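Local coordinates for protein glycoside hydrolase family 43 (PDB 4QQS) that hydrolyses glycosidic bonds, with alpha-L-arabinofuranosidase activity, and probably contributes to the breakdown of xylan and related polysaccharides, at residues A[18-23]-A[27-32]; A[39-44]-A[105-110]; A[74-77]-A[82-85]; A[77-82]-A[135-140]; A[98-103]-A[166-171]. All coordinates share one frame; numbering follows the deposited sequence. Where two conformers were deposited one is given.

Contact 1 (A[18-23]-A[27-32]); sequences PYVLKH and YYLYAT
Residues 18-23 and 27-32 run antiparallel, their axes 4.6 Å apart at 157°, with Tyr19-Tyr30 and Leu21-Tyr28 as hydrogen-bonded pairs and Val20-Leu29 and Lys22-Tyr27 as non-hydrogen-bonded pairs. Four backbone bonds tie the strands, each close to the 2.9 Å from Tyr19 N to Tyr30 O. Lys22 and Tyr27 pack along each other. With CG anti to the backbone N (chi1 -172°) and every later torsion extended, Lys22 lies obliquely over one face of the Tyr27 ring, its CG 4.0 Å from the centroid in a CH-pi contact. Its ammonium goes on to the carbonyls of Ser262 and Pro263, while Tyr27 OH binds Val261 O. Val20 fills in beside this pair: CG1 meets the ring edge at Tyr27 CD2 (3.8 Å), and CG2 touches Leu29 CD1. That same methyl, Leu29 CD1, also reaches Pro18 CB at 3.6 Å. The two strands are the first hairpin of a four-stranded blade of the five-bladed beta-propeller, and the face carrying Lys22 and Tyr27 packs on strand 257-261. Tyr19, Leu21 and Tyr30 of the other face pack on strand 72-79, and Tyr28 on Pro106 and Glu43. Tyr30 CD1 comes to the edge of the Tyr19 ring, 4.3 Å from Tyr19 CD1, and Tyr19 OH is anchored on Val76 O. Near the turn, a water in the plane of the Tyr28 ring lies 2.6 Å from Tyr28 OH and donates to His23 O at 2.8 Å, linking the strand ends.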
# COMPACT_ATOMS: atom_id res chain seq x y z
N PRO A 18 1.26 4.49 -3.67
CA PRO A 18 0.56 5.66 -3.12
C PRO A 18 -0.43 5.31 -2.02
O PRO A 18 -1.37 4.56 -2.25
CB PRO A 18 -0.18 6.20 -4.34
CG PRO A 18 -0.45 5.00 -5.17
CD PRO A 18 0.80 4.17 -5.03
N TYR A 19 -0.25 5.91 -0.85
CA TYR A 19 -1.13 5.67 0.28
C TYR A 19 -1.83 6.98 0.61
O TYR A 19 -1.17 7.96 0.90
CB TYR A 19 -0.32 5.19 1.49
CG TYR A 19 -1.22 4.92 2.67
CD1 TYR A 19 -1.63 5.96 3.48
CD2 TYR A 19 -1.70 3.66 2.94
CE1 TYR A 19 -2.47 5.77 4.53
CE2 TYR A 19 -2.55 3.45 4.03
CZ TYR A 19 -2.92 4.52 4.81
OH TYR A 19 -3.76 4.37 5.90
N VAL A 20 -3.17 6.98 0.61
CA VAL A 20 -3.93 8.17 0.95
C VAL A 20 -4.68 7.97 2.24
O VAL A 20 -5.40 6.99 2.41
CB VAL A 20 -4.91 8.57 -0.17
CG1 VAL A 20 -5.82 9.71 0.29
CG2 VAL A 20 -4.13 8.95 -1.41
N LEU A 21 -4.53 8.95 3.13
CA LEU A 21 -5.35 9.07 4.33
C LEU A 21 -6.21 10.32 4.24
O LEU A 21 -5.74 11.40 3.95
CB LEU A 21 -4.48 9.15 5.58
CG LEU A 21 -5.27 9.20 6.89
CD1 LEU A 21 -6.13 7.93 7.09
CD2 LEU A 21 -4.34 9.40 8.05
N LYS A 22 -7.50 10.14 4.49
CA LYS A 22 -8.42 11.27 4.65
C LYS A 22 -8.51 11.63 6.12
O LYS A 22 -8.73 10.77 6.96
CB LYS A 22 -9.81 10.90 4.13
CG LYS A 22 -10.75 12.10 4.08
CD LYS A 22 -12.12 11.74 3.59
CE LYS A 22 -12.99 12.97 3.53
NZ LYS A 22 -14.38 12.66 3.10
N HIS A 23 -8.30 12.92 6.43
CA HIS A 23 -8.41 13.40 7.80
C HIS A 23 -8.96 14.83 7.79
O HIS A 23 -8.39 15.70 7.13
CB HIS A 23 -7.06 13.39 8.52
CG HIS A 23 -7.19 13.58 10.00
ND1 HIS A 23 -6.86 14.76 10.64
CD2 HIS A 23 -7.65 12.75 10.96
CE1 HIS A 23 -7.09 14.62 11.94
NE2 HIS A 23 -7.57 13.42 12.15
N TYR A 27 -7.05 15.30 2.24
CA TYR A 27 -6.40 14.06 1.86
C TYR A 27 -4.90 14.25 1.85
O TYR A 27 -4.39 15.24 1.35
CB TYR A 27 -6.86 13.63 0.47
CG TYR A 27 -8.34 13.35 0.39
CD1 TYR A 27 -9.24 14.35 0.09
CD2 TYR A 27 -8.83 12.07 0.63
CE1 TYR A 27 -10.60 14.09 0.02
CE2 TYR A 27 -10.18 11.79 0.55
CZ TYR A 27 -11.07 12.81 0.25
OH TYR A 27 -12.42 12.59 0.14
N TYR A 28 -4.22 13.24 2.37
CA TYR A 28 -2.76 13.23 2.46
C TYR A 28 -2.25 11.98 1.78
O TYR A 28 -2.63 10.87 2.15
CB TYR A 28 -2.31 13.26 3.93
CG TYR A 28 -2.86 14.48 4.62
CD1 TYR A 28 -2.19 15.69 4.54
CD2 TYR A 28 -4.07 14.44 5.30
CE1 TYR A 28 -2.70 16.82 5.14
CE2 TYR A 28 -4.59 15.57 5.90
CZ TYR A 28 -3.90 16.76 5.83
OH TYR A 28 -4.42 17.89 6.44
N LEU A 29 -1.44 12.18 0.75
CA LEU A 29 -0.83 11.12 -0.01
C LEU A 29 0.63 10.99 0.39
O LEU A 29 1.36 11.97 0.35
CB LEU A 29 -0.93 11.45 -1.50
CG LEU A 29 0.01 10.71 -2.46
CD1 LEU A 29 -0.48 9.32 -2.59
CD2 LEU A 29 0.09 11.37 -3.82
N TYR A 30 1.03 9.79 0.76
CA TYR A 30 2.41 9.45 1.09
C TYR A 30 2.83 8.38 0.11
O TYR A 30 2.04 7.50 -0.21
CB TYR A 30 2.51 8.92 2.53
CG TYR A 30 1.84 9.78 3.57
CD1 TYR A 30 0.49 9.65 3.83
CD2 TYR A 30 2.55 10.72 4.29
CE1 TYR A 30 -0.14 10.43 4.78
CE2 TYR A 30 1.93 11.51 5.25
CZ TYR A 30 0.57 11.35 5.48
OH TYR A 30 -0.10 12.10 6.42
N ALA A 31 4.06 8.41 -0.38
CA ALA A 31 4.49 7.45 -1.39
C ALA A 31 5.97 7.18 -1.30
O ALA A 31 6.74 8.00 -0.79
CB ALA A 31 4.15 7.96 -2.79
N THR A 32 6.38 6.03 -1.81
CA THR A 32 7.78 5.81 -2.17
C THR A 32 8.18 6.95 -3.11
O THR A 32 7.49 7.22 -4.09
CB THR A 32 7.95 4.45 -2.86
OG1 THR A 32 7.46 3.44 -1.98
CG2 THR A 32 9.39 4.19 -3.20
O HOH W 1 -6.53 17.63 8.00

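Contact 2 (A[39-44]-A[105-110]); sequences FKVWES and SPLGPF
Leu107 turns its CG anti to its own carbonyl carbon (chi1 -61°) and keeps chi2 extended, which carries both methyls across to Val41 and Glu43. Val41 answers with chi1 59°, a setting that puts CG1 between the backbone N and carbonyl carbon and presents both methyls to the incoming leucine. The contact is a join between neighbouring blades of the five-bladed beta-propeller: 39-44 is part of the third strand of the first blade, and 105-110 is the loop between the last two strands of the next. Leu107 and Val41 cross at about a right angle. Leu107 CD2 sits over the fork of the valine, 3.9 Å from Val41 CG1 and 4.0 Å from Val41 CG2. The other methyl, Leu107 CD1, comes within 4.0 Å of Glu43 OE1, an apolar approach to a carboxylate that is well held: OE1 is in a salt bridge with Lys53, and OE2 in another with Arg26. Those two cations probably keep the buried acid charged. Leu107 is the third residue of a type I turn from Ser105 to Gly108, closed by Gly108 N to Ser105 O at 3.1 Å. Within it Ser105 OG accepts from Leu107 N, also at 3.1 Å, an ST turn. Gly108, at a positive phi of 88°, ends the type I turn. Pro106 O takes a hydrogen bond from Tyr30 OH and lies 4.3 Å from Val41 CG2.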
# COMPACT_ATOMS: atom_id res chain seq x y z
N PHE A 39 10.08 10.14 2.91
CA PHE A 39 8.81 10.11 2.19
C PHE A 39 8.20 11.48 2.07
O PHE A 39 7.97 12.16 3.07
CB PHE A 39 7.82 9.16 2.87
CG PHE A 39 8.40 7.80 3.09
CD1 PHE A 39 8.55 6.93 2.03
CD2 PHE A 39 8.85 7.41 4.34
CE1 PHE A 39 9.15 5.70 2.20
CE2 PHE A 39 9.46 6.18 4.53
CZ PHE A 39 9.60 5.32 3.46
N LYS A 40 7.89 11.84 0.83
CA LYS A 40 7.11 13.02 0.52
C LYS A 40 5.65 12.81 0.85
O LYS A 40 5.12 11.69 0.87
CB LYS A 40 7.25 13.36 -0.96
CG LYS A 40 8.64 13.86 -1.34
CD LYS A 40 8.80 14.06 -2.83
CE LYS A 40 10.09 14.80 -3.14
NZ LYS A 40 10.42 14.82 -4.58
N VAL A 41 4.99 13.93 1.11
CA VAL A 41 3.55 14.01 1.31
C VAL A 41 2.98 15.08 0.38
O VAL A 41 3.58 16.13 0.18
CB VAL A 41 3.18 14.27 2.79
CG1 VAL A 41 3.79 15.56 3.31
CG2 VAL A 41 1.67 14.22 3.00
N TRP A 42 1.82 14.77 -0.20
CA TRP A 42 1.05 15.69 -1.02
C TRP A 42 -0.33 15.83 -0.37
O TRP A 42 -0.84 14.90 0.25
CB TRP A 42 0.87 15.17 -2.44
CG TRP A 42 2.11 14.98 -3.27
CD1 TRP A 42 2.52 15.79 -4.29
CD2 TRP A 42 3.08 13.92 -3.18
NE1 TRP A 42 3.68 15.30 -4.85
CE2 TRP A 42 4.04 14.16 -4.19
CE3 TRP A 42 3.22 12.79 -2.38
CZ2 TRP A 42 5.13 13.31 -4.41
CZ3 TRP A 42 4.31 11.95 -2.60
CH2 TRP A 42 5.24 12.22 -3.61
N GLU A 43 -0.94 17.00 -0.55
CA GLU A 43 -2.24 17.28 0.03
C GLU A 43 -3.25 17.62 -1.07
O GLU A 43 -2.90 18.24 -2.08
CB GLU A 43 -2.14 18.43 1.02
CG GLU A 43 -3.41 18.66 1.81
CD GLU A 43 -3.33 19.85 2.74
OE1 GLU A 43 -2.29 20.02 3.40
OE2 GLU A 43 -4.31 20.62 2.81
N SER A 44 -4.51 17.23 -0.85
CA SER A 44 -5.61 17.55 -1.77
C SER A 44 -6.90 17.73 -1.00
O SER A 44 -7.13 17.06 -0.00
CB SER A 44 -5.79 16.39 -2.75
OG SER A 44 -6.92 16.58 -3.59
N SER A 105 0.80 15.85 13.49
CA SER A 105 0.25 16.45 12.27
C SER A 105 0.44 15.53 11.08
O SER A 105 1.46 14.86 10.98
CB SER A 105 0.97 17.76 11.98
OG SER A 105 0.78 18.15 10.62
N PRO A 106 -0.53 15.51 10.14
CA PRO A 106 -0.35 14.64 8.97
C PRO A 106 0.81 15.04 8.08
O PRO A 106 1.31 14.22 7.32
CB PRO A 106 -1.69 14.78 8.23
CG PRO A 106 -2.23 16.08 8.68
CD PRO A 106 -1.82 16.21 10.11
N LEU A 107 1.25 16.30 8.14
CA LEU A 107 2.37 16.75 7.32
C LEU A 107 3.72 16.56 7.98
O LEU A 107 4.75 16.89 7.39
CB LEU A 107 2.18 18.22 6.93
CG LEU A 107 0.93 18.50 6.10
CD1 LEU A 107 0.82 19.99 5.84
CD2 LEU A 107 0.91 17.72 4.78
N GLY A 108 3.73 16.03 9.20
CA GLY A 108 4.97 15.76 9.89
C GLY A 108 5.46 16.95 10.71
O GLY A 108 4.73 17.92 10.90
N PRO A 109 6.70 16.88 11.19
CA PRO A 109 7.64 15.78 10.97
C PRO A 109 7.28 14.54 11.76
O PRO A 109 6.93 14.62 12.94
CB PRO A 109 8.97 16.36 11.46
CG PRO A 109 8.59 17.36 12.49
CD PRO A 109 7.30 17.95 12.01
N PHE A 110 7.38 13.39 11.11
CA PHE A 110 7.23 12.12 11.80
C PHE A 110 8.56 11.75 12.47
O PHE A 110 9.64 11.93 11.89
CB PHE A 110 6.79 11.02 10.83
CG PHE A 110 5.32 11.08 10.49
CD1 PHE A 110 4.82 12.01 9.60
CD2 PHE A 110 4.43 10.20 11.08
CE1 PHE A 110 3.47 12.07 9.32
CE2 PHE A 110 3.09 10.25 10.79
CZ PHE A 110 2.61 11.18 9.91

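Contact 3 (A[74-77]-A[82-85]); sequences PEVI and KFYM. With NA (sodium ion), chain D.
Met85, Ile77 and Val76 account for most of the burial where strand 74-77 pairs antiparallel with strand 82-85. Met85 faces Val76 across a non-hydrogen-bonded pair. Its chain runs out straight, with CG anti to the backbone N (chi1 -179°), and bends only at the sulfur (chi3 -72°), which folds the terminal methyl back so that Met85 CE rests 3.7 Å from Val76 CG2. The sulfur itself, Met85 SD, lies alongside Pro74 CB at 4.1 Å. The second methyl of Val76 works in the other direction: CG1 comes in at the edge of the Phe83 ring and meets Phe83 CB at 4.0 Å. Val76 thus bridges two residues of the partner strand. Ile77 lies on the opposite face of the sheet, paired with Tyr84 through two backbone bonds, Ile77 N to Tyr84 O and Tyr84 N to Ile77 O, both 2.9 Å. Ile77 CG1 packs against Tyr84 CB, after which the tyrosine ring swings away. Tyr30, from strand 26-32, backs the face made by Pro74, Val76 and Met85. Glu75 turns from the partner strand to the ion: its OE2 binds the sodium at 2.1 Å, while OE1 is hydrogen-bonded to His128 ND1, so each carboxylate oxygen has its own partner and the group is fixed in rotation. Four waters and His256 complete the six ligands. This is the first hairpin of a propeller blade, its inner strand supplying a ligand to the sodium site.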
# COMPACT_ATOMS: atom_id res chain seq x y z
N PRO A 74 5.34 3.95 2.56
CA PRO A 74 4.84 4.48 3.83
C PRO A 74 3.33 4.38 3.91
O PRO A 74 2.64 4.55 2.90
CB PRO A 74 5.26 5.95 3.75
CG PRO A 74 5.15 6.27 2.30
CD PRO A 74 5.62 5.01 1.59
N GLU A 75 2.81 4.14 5.11
CA GLU A 75 1.37 4.18 5.34
C GLU A 75 1.13 4.89 6.65
O GLU A 75 1.90 4.72 7.59
CB GLU A 75 0.77 2.80 5.40
CG GLU A 75 0.91 2.00 4.13
CD GLU A 75 -0.16 0.89 4.05
OE1 GLU A 75 -1.03 0.80 4.94
OE2 GLU A 75 -0.13 0.09 3.11
N VAL A 76 0.06 5.67 6.70
CA VAL A 76 -0.25 6.50 7.85
C VAL A 76 -1.69 6.30 8.32
O VAL A 76 -2.62 6.42 7.52
CB VAL A 76 -0.02 7.98 7.51
CG1 VAL A 76 -0.35 8.87 8.69
CG2 VAL A 76 1.43 8.21 7.07
N ILE A 77 -1.85 5.99 9.61
CA ILE A 77 -3.17 5.89 10.23
C ILE A 77 -3.33 6.96 11.30
O ILE A 77 -2.35 7.46 11.84
CB ILE A 77 -3.43 4.49 10.85
CG1 ILE A 77 -2.47 4.19 12.00
CG2 ILE A 77 -3.34 3.43 9.76
CD1 ILE A 77 -2.79 2.91 12.75
N LYS A 82 -3.44 10.48 17.28
CA LYS A 82 -2.25 10.96 16.57
C LYS A 82 -2.03 10.15 15.32
O LYS A 82 -2.79 9.23 15.03
CB LYS A 82 -1.00 11.00 17.45
CG LYS A 82 -0.39 9.68 17.83
CD LYS A 82 0.84 9.97 18.69
CE LYS A 82 1.66 8.74 18.98
NZ LYS A 82 2.90 9.08 19.74
N PHE A 83 -1.01 10.52 14.56
CA PHE A 83 -0.70 9.85 13.30
C PHE A 83 0.47 8.90 13.48
O PHE A 83 1.49 9.27 14.05
CB PHE A 83 -0.41 10.87 12.20
CG PHE A 83 -1.55 11.81 11.97
CD1 PHE A 83 -1.70 12.95 12.73
CD2 PHE A 83 -2.52 11.51 11.03
CE1 PHE A 83 -2.78 13.79 12.55
CE2 PHE A 83 -3.60 12.35 10.84
CZ PHE A 83 -3.72 13.49 11.60
N TYR A 84 0.30 7.68 13.01
CA TYR A 84 1.35 6.67 13.02
C TYR A 84 1.69 6.29 11.59
O TYR A 84 0.81 5.99 10.80
CB TYR A 84 0.92 5.41 13.77
CG TYR A 84 0.81 5.57 15.26
CD1 TYR A 84 -0.34 6.05 15.84
CD2 TYR A 84 1.87 5.23 16.09
CE1 TYR A 84 -0.46 6.18 17.20
CE2 TYR A 84 1.76 5.37 17.46
CZ TYR A 84 0.59 5.84 18.01
OH TYR A 84 0.45 5.98 19.37
N MET A 85 2.99 6.30 11.28
CA MET A 85 3.49 5.91 9.99
C MET A 85 4.31 4.63 10.11
O MET A 85 5.21 4.54 10.93
CB MET A 85 4.40 6.99 9.40
CG MET A 85 4.94 6.64 8.01
SD MET A 85 6.09 7.85 7.33
CE MET A 85 4.99 9.21 6.94
NA NA D . 0.77 -0.38 1.29
O HOH W 2 -0.89 -1.27 -0.50
O HOH W 3 0.47 1.69 0.76
O HOH W 4 1.06 -2.61 2.03
O HOH W 5 2.73 -0.29 2.40

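Contact 4 (A[77-82]-A[135-140]); sequences IFYNNK and GTPYIY
A type I' turn at the end of a propeller hairpin, Tyr79 to Lys82, brings the second blade of the five-bladed fold against Gly135, in the loop leading into the second strand of the third blade, and Pro137, the first residue of that strand. The turn is closed from both ends, by Tyr79 N to Lys82 O at 2.9 Å and Lys82 N to Tyr79 O at 3.2 Å, with Asn80 and Asn81 both at positive phi, a conformation that asparagine tolerates well. Tyr79 does the reaching. Its CG stands anti to the backbone N (chi1 178°), sending the ring out from the strand so that the phenol end meets Pro137 obliquely. The closest approach is Tyr79 OH to Pro137 CG, 4.0 Å, a plain van der Waals contact. Gly135 O lies near the plane of the ring at its edge, 4.3 Å from Tyr79 OH and too far to bond; the hydroxyl is satisfied instead by Gln165 O. On one ring face, Asn80 CG sits 3.7 Å above the plane of the Tyr79 ring, offset toward the rim. Ile131 of strand 124-131 touches both Tyr79 and Pro137, and Leu167, from the loop after strand 153-162, packs on the same two residues, enclosing the contact between strand 72-79 and the start of strand 137-143.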
# COMPACT_ATOMS: atom_id res chain seq x y z
N ILE A 77 -1.85 5.99 9.61
CA ILE A 77 -3.17 5.89 10.23
C ILE A 77 -3.33 6.96 11.30
O ILE A 77 -2.35 7.46 11.84
CB ILE A 77 -3.43 4.49 10.85
CG1 ILE A 77 -2.47 4.19 12.00
CG2 ILE A 77 -3.34 3.43 9.76
CD1 ILE A 77 -2.79 2.91 12.75
N PHE A 78 -4.58 7.30 11.59
CA PHE A 78 -4.92 8.16 12.72
C PHE A 78 -5.48 7.25 13.82
O PHE A 78 -6.53 6.64 13.64
CB PHE A 78 -5.94 9.21 12.30
CG PHE A 78 -6.27 10.18 13.38
CD1 PHE A 78 -5.36 11.13 13.78
CD2 PHE A 78 -7.52 10.15 14.00
CE1 PHE A 78 -5.67 12.03 14.78
CE2 PHE A 78 -7.83 11.05 14.99
CZ PHE A 78 -6.90 11.98 15.38
N TYR A 79 -4.74 7.14 14.92
CA TYR A 79 -5.00 6.13 15.96
C TYR A 79 -4.59 6.74 17.27
O TYR A 79 -3.52 7.33 17.35
CB TYR A 79 -4.16 4.87 15.69
CG TYR A 79 -4.26 3.73 16.69
CD1 TYR A 79 -5.36 2.88 16.69
CD2 TYR A 79 -3.23 3.46 17.59
CE1 TYR A 79 -5.44 1.81 17.57
CE2 TYR A 79 -3.32 2.40 18.48
CZ TYR A 79 -4.43 1.58 18.46
OH TYR A 79 -4.53 0.51 19.33
N ASN A 80 -5.43 6.61 18.29
CA ASN A 80 -5.18 7.20 19.59
C ASN A 80 -4.82 8.68 19.46
O ASN A 80 -3.88 9.18 20.09
CB ASN A 80 -4.10 6.42 20.33
CG ASN A 80 -4.58 5.06 20.83
OD1 ASN A 80 -5.78 4.78 20.88
ND2 ASN A 80 -3.64 4.22 21.24
N ASN A 81 -5.60 9.37 18.64
CA ASN A 81 -5.53 10.82 18.50
C ASN A 81 -4.17 11.32 18.01
O ASN A 81 -3.81 12.46 18.28
CB ASN A 81 -5.91 11.51 19.81
CG ASN A 81 -6.50 12.88 19.58
OD1 ASN A 81 -7.15 13.13 18.56
ND2 ASN A 81 -6.28 13.79 20.53
N LYS A 82 -3.44 10.48 17.28
CA LYS A 82 -2.25 10.96 16.57
C LYS A 82 -2.03 10.15 15.32
O LYS A 82 -2.79 9.23 15.03
CB LYS A 82 -1.00 11.00 17.45
CG LYS A 82 -0.39 9.68 17.83
CD LYS A 82 0.84 9.97 18.69
CE LYS A 82 1.66 8.74 18.98
NZ LYS A 82 2.90 9.08 19.74
N GLY A 135 -11.65 -2.08 17.46
CA GLY A 135 -10.45 -1.39 17.89
C GLY A 135 -9.18 -2.21 17.93
O GLY A 135 -8.12 -1.68 18.27
N THR A 136 -9.26 -3.50 17.59
CA THR A 136 -8.07 -4.35 17.60
C THR A 136 -7.20 -4.05 16.37
O THR A 136 -7.70 -4.05 15.25
CB THR A 136 -8.45 -5.84 17.58
OG1 THR A 136 -9.33 -6.14 18.67
CG2 THR A 136 -7.20 -6.72 17.68
N PRO A 137 -5.90 -3.80 16.59
CA PRO A 137 -4.98 -3.59 15.47
C PRO A 137 -4.39 -4.89 14.94
O PRO A 137 -4.06 -5.80 15.70
CB PRO A 137 -3.88 -2.73 16.09
CG PRO A 137 -3.90 -3.05 17.55
CD PRO A 137 -5.25 -3.57 17.89
N TYR A 138 -4.24 -4.94 13.62
CA TYR A 138 -3.57 -6.02 12.94
C TYR A 138 -2.58 -5.44 11.95
O TYR A 138 -2.89 -4.47 11.28
CB TYR A 138 -4.58 -6.88 12.17
CG TYR A 138 -5.63 -7.52 13.04
CD1 TYR A 138 -6.79 -6.84 13.36
CD2 TYR A 138 -5.45 -8.78 13.57
CE1 TYR A 138 -7.76 -7.40 14.17
CE2 TYR A 138 -6.41 -9.36 14.40
CZ TYR A 138 -7.56 -8.65 14.69
OH TYR A 138 -8.54 -9.20 15.49
N ILE A 139 -1.41 -6.04 11.86
CA ILE A 139 -0.42 -5.64 10.87
C ILE A 139 -0.29 -6.74 9.82
O ILE A 139 -0.09 -7.90 10.14
CB ILE A 139 0.94 -5.27 11.52
CG1 ILE A 139 1.88 -4.66 10.47
CG2 ILE A 139 1.58 -6.45 12.23
CD1 ILE A 139 3.15 -4.06 11.05
N TYR A 140 -0.42 -6.32 8.57
CA TYR A 140 -0.19 -7.17 7.40
C TYR A 140 1.14 -6.71 6.82
O TYR A 140 1.38 -5.53 6.72
CB TYR A 140 -1.33 -6.97 6.38
CG TYR A 140 -2.65 -7.42 6.91
CD1 TYR A 140 -3.43 -6.60 7.71
CD2 TYR A 140 -3.12 -8.70 6.66
CE1 TYR A 140 -4.62 -7.04 8.26
CE2 TYR A 140 -4.32 -9.15 7.19
CZ TYR A 140 -5.07 -8.32 8.00
OH TYR A 140 -6.24 -8.72 8.58

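Contact 5 (A[98-103]-A[166-171]); sequences IALASS and DLLELK
Asp166 OD1 is gripped twice, by the backbone N of Leu168 at 3.0 Å and by the hydroxyl of Ser164, and so sets the bend that offers Leu167 and Leu168 to Leu100. The bond to Leu168 N closes an Asx turn; the N-H comes from above the carboxylate plane, 43° out of it. Leu167, inside the turn, has a positive phi (66°). The contact joins two blades of the five-bladed propeller, strand 98-103 of the second meeting a loop of the third. Leu100 holds its CG anti to the backbone N (chi1 -176°), and a single methyl, CD2, makes every touch. Leu100 CD2 lies 4.0 Å from Leu167 CB, the two side chains crossing at about a right angle, and 4.1 Å from Leu168 CD2. Leu167 also packs on Tyr84, while Leu100 packs on Thr86 and Ile113, so the leucines fill the seam between the sheets. Further along, Leu168 O is tied to Lys114 NZ. The neighbouring carbonyl fares differently: Leu167 O is buried with no polar partner and faces Leu100 CD2 at 3.7 Å.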
# COMPACT_ATOMS: atom_id res chain seq x y z
N ILE A 98 10.80 -3.14 8.80
CA ILE A 98 9.71 -2.23 9.06
C ILE A 98 10.03 -1.37 10.28
O ILE A 98 10.65 -1.86 11.24
CB ILE A 98 8.42 -3.05 9.21
CG1 ILE A 98 8.04 -3.59 7.83
CG2 ILE A 98 7.28 -2.24 9.83
CD1 ILE A 98 7.14 -4.81 7.89
N ALA A 99 9.63 -0.11 10.22
CA ALA A 99 9.77 0.86 11.30
C ALA A 99 8.43 1.54 11.54
O ALA A 99 7.57 1.61 10.65
CB ALA A 99 10.82 1.89 10.94
N LEU A 100 8.29 2.07 12.75
CA LEU A 100 7.11 2.80 13.20
C LEU A 100 7.51 4.19 13.69
O LEU A 100 8.42 4.32 14.51
CB LEU A 100 6.44 2.04 14.34
CG LEU A 100 5.12 2.61 14.87
CD1 LEU A 100 4.02 2.48 13.83
CD2 LEU A 100 4.71 1.92 16.17
N ALA A 101 6.80 5.20 13.21
CA ALA A 101 7.02 6.60 13.56
C ALA A 101 5.67 7.25 13.87
O ALA A 101 4.62 6.71 13.53
CB ALA A 101 7.70 7.33 12.42
N SER A 102 5.71 8.43 14.49
CA SER A 102 4.47 9.15 14.78
C SER A 102 4.62 10.66 14.63
O SER A 102 5.73 11.19 14.62
CB SER A 102 3.97 8.79 16.17
OG SER A 102 4.79 9.37 17.17
N SER A 103 3.48 11.34 14.53
CA SER A 103 3.44 12.79 14.42
C SER A 103 2.10 13.28 14.94
O SER A 103 1.10 12.58 14.87
CB SER A 103 3.59 13.23 12.96
OG SER A 103 3.60 14.64 12.85
N ASP A 166 -0.57 -0.74 21.92
CA ASP A 166 0.36 0.36 21.70
C ASP A 166 1.13 0.28 20.37
O ASP A 166 1.96 1.14 20.08
CB ASP A 166 1.32 0.54 22.89
CG ASP A 166 2.19 -0.68 23.18
OD1 ASP A 166 2.28 -1.59 22.34
OD2 ASP A 166 2.81 -0.69 24.28
N LEU A 167 0.81 -0.74 19.57
CA LEU A 167 1.44 -0.99 18.28
C LEU A 167 2.92 -1.37 18.33
O LEU A 167 3.56 -1.42 17.29
CB LEU A 167 1.24 0.20 17.32
CG LEU A 167 -0.17 0.77 17.18
CD1 LEU A 167 -0.18 1.89 16.16
CD2 LEU A 167 -1.20 -0.30 16.83
N LEU A 168 3.45 -1.65 19.53
CA LEU A 168 4.88 -1.95 19.67
C LEU A 168 5.25 -3.43 19.63
O LEU A 168 6.44 -3.76 19.50
CB LEU A 168 5.42 -1.33 20.96
CG LEU A 168 5.19 0.17 21.12
CD1 LEU A 168 5.72 0.63 22.47
CD2 LEU A 168 5.82 0.98 19.99
N GLU A 169 4.27 -4.32 19.77
CA GLU A 169 4.52 -5.76 19.76
C GLU A 169 3.62 -6.41 18.75
O GLU A 169 2.46 -6.03 18.61
CB GLU A 169 4.22 -6.37 21.14
CG GLU A 169 4.57 -7.87 21.24
CD GLU A 169 3.71 -8.68 22.21
OE1 GLU A 169 2.78 -8.13 22.84
OE2 GLU A 169 3.98 -9.89 22.36
N LEU A 170 4.17 -7.41 18.07
CA LEU A 170 3.40 -8.26 17.19
C LEU A 170 3.11 -9.54 17.98
O LEU A 170 4.04 -10.24 18.40
CB LEU A 170 4.17 -8.55 15.91
CG LEU A 170 4.21 -7.43 14.87
CD1 LEU A 170 4.96 -6.19 15.31
CD2 LEU A 170 4.79 -7.93 13.59
N LYS A 171 1.83 -9.81 18.22
CA LYS A 171 1.44 -10.90 19.12
C LYS A 171 1.61 -12.26 18.47
O LYS A 171 1.31 -12.43 17.29
CB LYS A 171 -0.02 -10.73 19.55
CG LYS A 171 -0.30 -9.52 20.43
CD LYS A 171 -1.80 -9.38 20.73
CE LYS A 171 -2.10 -9.20 22.20
NZ LYS A 171 -3.55 -9.32 22.49

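Overall arrangement
Contacts 1 and 3 are the first hairpins of two successive propeller blades, their centres about 9 Å apart, while contacts 2, 4 and 5 fasten blade to blade. Contact 2 lies about 8 Å from contact 1 and about 10 Å from contact 3, centre to centre. Contacts 4 and 5, centres about 9 Å apart, join the second blade to the third; Lys82 NZ of contact 4 lies 3.2 Å from Ser102 OG of contact 5, probably hydrogen-bonded. The predicted active site lies beside contacts 1 and 3: the side chains of Pro18 and Pro74 are about 4 and 5 Å from that of Asp17, the predicted proton acceptor, and Tyr19's is about 5 Å from the sodium.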